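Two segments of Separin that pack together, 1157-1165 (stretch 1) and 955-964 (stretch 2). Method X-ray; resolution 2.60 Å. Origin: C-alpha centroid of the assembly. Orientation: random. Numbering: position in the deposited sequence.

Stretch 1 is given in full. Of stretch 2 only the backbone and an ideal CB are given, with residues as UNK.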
# COMPACT_ATOMS: atom_id res chain seq x y z
N ARG A 1157 -46.03 18.91 -30.21
CA ARG A 1157 -46.77 18.36 -29.09
C ARG A 1157 -45.94 17.33 -28.33
O ARG A 1157 -45.20 16.54 -28.93
CB ARG A 1157 -48.08 17.75 -29.59
CG ARG A 1157 -49.06 17.41 -28.50
CD ARG A 1157 -50.46 17.38 -29.04
NE ARG A 1157 -50.60 16.30 -30.00
CZ ARG A 1157 -51.68 16.08 -30.74
NH1 ARG A 1157 -51.68 15.05 -31.58
NH2 ARG A 1157 -52.75 16.85 -30.62
N ARG A 1158 -46.05 17.36 -27.02
CA ARG A 1158 -45.34 16.47 -26.14
C ARG A 1158 -46.29 15.81 -25.19
O ARG A 1158 -46.93 16.48 -24.42
CB ARG A 1158 -44.42 17.30 -25.28
CG ARG A 1158 -42.95 17.05 -25.49
CD ARG A 1158 -42.16 18.15 -24.84
NE ARG A 1158 -41.17 18.71 -25.74
CZ ARG A 1158 -41.11 19.98 -26.06
NH1 ARG A 1158 -40.18 20.41 -26.88
NH2 ARG A 1158 -41.98 20.83 -25.56
N THR A 1159 -46.35 14.50 -25.21
CA THR A 1159 -47.26 13.81 -24.30
C THR A 1159 -46.59 12.57 -23.74
O THR A 1159 -45.64 12.05 -24.31
CB THR A 1159 -48.58 13.41 -25.00
OG1 THR A 1159 -48.32 12.46 -26.03
CG2 THR A 1159 -49.23 14.63 -25.62
N HIS A 1160 -47.08 12.10 -22.62
CA HIS A 1160 -46.40 11.03 -21.89
C HIS A 1160 -47.46 10.28 -21.12
O HIS A 1160 -48.42 10.88 -20.71
CB HIS A 1160 -45.34 11.64 -20.97
CG HIS A 1160 -44.98 10.78 -19.80
ND1 HIS A 1160 -44.16 9.68 -19.90
CD2 HIS A 1160 -45.32 10.87 -18.49
CE1 HIS A 1160 -44.01 9.12 -18.71
NE2 HIS A 1160 -44.71 9.82 -17.83
N LEU A 1161 -47.33 8.97 -20.93
CA LEU A 1161 -48.28 8.32 -20.05
C LEU A 1161 -47.73 7.12 -19.27
O LEU A 1161 -46.83 6.45 -19.73
CB LEU A 1161 -49.53 7.90 -20.83
CG LEU A 1161 -49.51 7.22 -22.18
CD1 LEU A 1161 -48.90 5.85 -22.01
CD2 LEU A 1161 -50.92 7.13 -22.74
N ARG A 1162 -48.27 6.88 -18.08
CA ARG A 1162 -47.74 5.84 -17.20
C ARG A 1162 -48.69 4.66 -17.15
O ARG A 1162 -49.86 4.81 -16.81
CB ARG A 1162 -47.49 6.38 -15.79
CG ARG A 1162 -46.61 7.60 -15.77
CD ARG A 1162 -46.23 8.01 -14.35
NE ARG A 1162 -44.78 8.18 -14.22
CZ ARG A 1162 -43.99 7.28 -13.64
NH1 ARG A 1162 -44.53 6.17 -13.12
NH2 ARG A 1162 -42.66 7.48 -13.57
N LEU A 1163 -48.19 3.49 -17.51
CA LEU A 1163 -49.01 2.28 -17.57
C LEU A 1163 -48.63 1.34 -16.44
O LEU A 1163 -47.48 0.91 -16.36
CB LEU A 1163 -48.85 1.59 -18.92
CG LEU A 1163 -48.93 2.52 -20.14
CD1 LEU A 1163 -48.56 1.81 -21.41
CD2 LEU A 1163 -50.32 3.10 -20.23
N PRO A 1164 -49.58 1.02 -15.57
CA PRO A 1164 -49.37 0.24 -14.35
C PRO A 1164 -49.06 -1.26 -14.53
O PRO A 1164 -48.18 -1.79 -13.81
CB PRO A 1164 -50.70 0.40 -13.61
CG PRO A 1164 -51.25 1.67 -14.12
CD PRO A 1164 -50.88 1.72 -15.56
N LEU A 1165 -49.77 -1.92 -15.45
CA LEU A 1165 -49.59 -3.37 -15.73
C LEU A 1165 -50.24 -4.23 -14.63
O LEU A 1165 -51.44 -4.58 -14.72
CB LEU A 1165 -48.10 -3.76 -15.88
CG LEU A 1165 -47.11 -2.87 -16.66
CD1 LEU A 1165 -45.83 -3.61 -16.99
CD2 LEU A 1165 -47.72 -2.27 -17.92
N UNK A 955 -55.54 5.99 -8.01
CA UNK A 955 -54.84 6.74 -8.99
C UNK A 955 -53.54 6.10 -9.36
O UNK A 955 -53.13 6.16 -10.48
CB UNK A 955 -54.61 8.17 -8.49
N UNK A 956 -52.87 5.48 -8.40
CA UNK A 956 -51.57 4.84 -8.69
C UNK A 956 -51.75 3.54 -9.46
O UNK A 956 -50.78 3.00 -9.99
CB UNK A 956 -50.81 4.57 -7.39
N UNK A 957 -52.98 3.05 -9.51
CA UNK A 957 -53.31 1.85 -10.27
C UNK A 957 -54.04 2.19 -11.56
O UNK A 957 -54.81 1.38 -12.10
CB UNK A 957 -54.16 0.90 -9.42
N UNK A 958 -53.83 3.41 -12.05
CA UNK A 958 -54.52 3.88 -13.23
C UNK A 958 -53.51 4.39 -14.21
O UNK A 958 -52.47 4.93 -13.83
CB UNK A 958 -55.54 4.96 -12.89
N UNK A 959 -53.83 4.16 -15.48
CA UNK A 959 -53.19 4.82 -16.58
C UNK A 959 -53.26 6.29 -16.36
O UNK A 959 -54.30 6.85 -16.22
CB UNK A 959 -53.82 4.43 -17.92
N UNK A 960 -52.10 6.92 -16.32
CA UNK A 960 -52.01 8.33 -16.05
C UNK A 960 -51.33 9.01 -17.19
O UNK A 960 -50.52 8.44 -17.86
CB UNK A 960 -51.27 8.60 -14.74
N UNK A 961 -51.63 10.28 -17.38
CA UNK A 961 -51.04 11.00 -18.47
C UNK A 961 -50.77 12.45 -18.19
O UNK A 961 -51.17 12.98 -17.19
CB UNK A 961 -51.94 10.89 -19.70
N UNK A 962 -50.08 13.09 -19.10
CA UNK A 962 -49.68 14.47 -18.94
C UNK A 962 -49.36 15.02 -20.31
O UNK A 962 -48.82 14.34 -21.12
CB UNK A 962 -48.49 14.61 -17.99
N UNK A 963 -49.68 16.27 -20.58
CA UNK A 963 -50.90 16.93 -20.15
C UNK A 963 -52.15 16.24 -20.58
O UNK A 963 -52.30 15.81 -21.69
CB UNK A 963 -50.93 18.37 -20.67
N UNK A 964 -53.07 16.14 -19.66
CA UNK A 964 -54.31 15.48 -19.92
C UNK A 964 -55.46 16.45 -19.80
O UNK A 964 -56.45 16.32 -20.47
CB UNK A 964 -54.50 14.30 -18.97

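The two segments pair as antiparallel strands: the axes of 1157-1163 and 960-962 approach to 4.6 Å, with 166° between their directions. Positions 955 to 958 lead into the pairing through a type I beta turn, closed by a hydrogen bond from N of 958 to O of 955 at 3.2 Å.

At 955 and 956 the ideal CB has nothing of stretch 1 within 5.5 Å, so stretch 1 hardly restricts the choice; the residues are Met955, which makes no contact, and Phe956, whose CA-to-CB bond points away. Position 957 has phi/psi of -105/24, suited to many turn residues, polar ones included, and its CB lies 5.5 Å from Pro1164 CB. It is Glu957; its CA-to-CB bond points away, and its backbone C meets Pro1164 CG at 3.8 Å. At 958 this bond also points away, and the ideal CB has no neighbour within 5.5 Å, so small, polar or larger side chains would suit. Ser958 offers its backbone instead, its O lying 3.5 Å from Pro1164 CG.

Position 959 is better defined. Its CB points sideways, 4.1 Å from Arg1162 O, 4.4 Å from Leu1163 CD2 and 4.6 Å from Pro1164 CD, a largely apolar setting where a compact or beta-branched side chain such as Val, Thr or Ala would suit. The residue is Thr959, chi1 m. Its OG1 lies 3.8 Å from Leu1163 CD2 and 4.1 Å from Pro1164 CD, contacts without a polar partner, while its CA makes a CA-H...O contact with Arg1162 O at 3.3 Å.

Position 960 forms a hydrogen-bonded pair with Arg1162: N of 960 donates to Arg1162 O at 3.1 Å, and Arg1162 N donates to O of 960 at 2.7 Å. The CB is on the same sheet face as that of Arg1162, 4.5 Å from Arg1162 CB, so an aliphatic residue could lie beside the arginine's first methylenes. Leu960 (m, t) does so, with CB 4.4 Å from Arg1162 CB.

Position 961 is the non-hydrogen-bonded pair of Leu1161, with CA 4.2 Å from Leu1161 CA. An ideal CB would sit 3.7 Å from His1160 O and 4.0 Å from Leu1161 CB, in contact without clash, so Gly or Ala is compatible and glycine is not demanded. Gly961 has no side chain; its CA lies 3.4 Å from His1160 O in a CA-H...O contact.

Position 962 returns to the face of 960 and pairs with His1160 through two hydrogen bonds of 3.2 Å, N to His1160 O and His1160 N to O. The ideal CB lies 4.9 Å from His1160 CD2 and the backbone is extended (-160/143), so Val or Ile would suit, among others. Ile962 places CG2 3.5 Å from His1160 CD2, at the ring edge near its plane.

At 963 phi is -57° and the preceding peptide is cis, which strongly favours proline. Pro963 sets CD 3.4 Å from Arg1158 O and 4.3 Å from Thr1159 CG2. Position 964 is out of reach of stretch 1, which therefore cannot select its side chain; it is Ser964.

Stretch 2, residues 955-964: MFESTLGIPS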
# COMPACT_ATOMS: atom_id res chain seq x y z
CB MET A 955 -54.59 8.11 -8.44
CG MET A 955 -53.99 9.07 -9.41
SD MET A 955 -53.79 10.58 -8.54
CE MET A 955 -53.21 11.58 -9.86
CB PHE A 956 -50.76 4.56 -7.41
CG PHE A 956 -50.47 5.79 -6.59
CD1 PHE A 956 -50.41 7.05 -7.19
CD2 PHE A 956 -50.29 5.71 -5.23
CE1 PHE A 956 -50.16 8.19 -6.43
CE2 PHE A 956 -50.05 6.85 -4.47
CZ PHE A 956 -49.98 8.09 -5.07
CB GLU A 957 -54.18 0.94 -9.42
CG GLU A 957 -53.44 0.30 -8.25
CD GLU A 957 -54.39 -0.26 -7.22
OE1 GLU A 957 -55.59 -0.45 -7.58
OE2 GLU A 957 -53.94 -0.48 -6.05
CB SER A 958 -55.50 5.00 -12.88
OG SER A 958 -56.74 4.48 -12.49
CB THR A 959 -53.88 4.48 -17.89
OG1 THR A 959 -53.61 3.14 -18.24
CG2 THR A 959 -53.36 5.36 -18.96
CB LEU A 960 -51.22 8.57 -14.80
CG LEU A 960 -51.88 8.30 -13.47
CD1 LEU A 960 -50.88 8.58 -12.39
CD2 LEU A 960 -53.07 9.21 -13.32
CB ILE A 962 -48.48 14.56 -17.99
CG1 ILE A 962 -47.95 15.96 -17.86
CG2 ILE A 962 -47.37 13.65 -18.42
CD1 ILE A 962 -47.48 16.26 -16.47
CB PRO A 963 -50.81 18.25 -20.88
CG PRO A 963 -50.16 17.89 -22.15
CD PRO A 963 -49.25 16.74 -21.89
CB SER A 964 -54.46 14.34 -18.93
OG SER A 964 -54.37 14.86 -17.63
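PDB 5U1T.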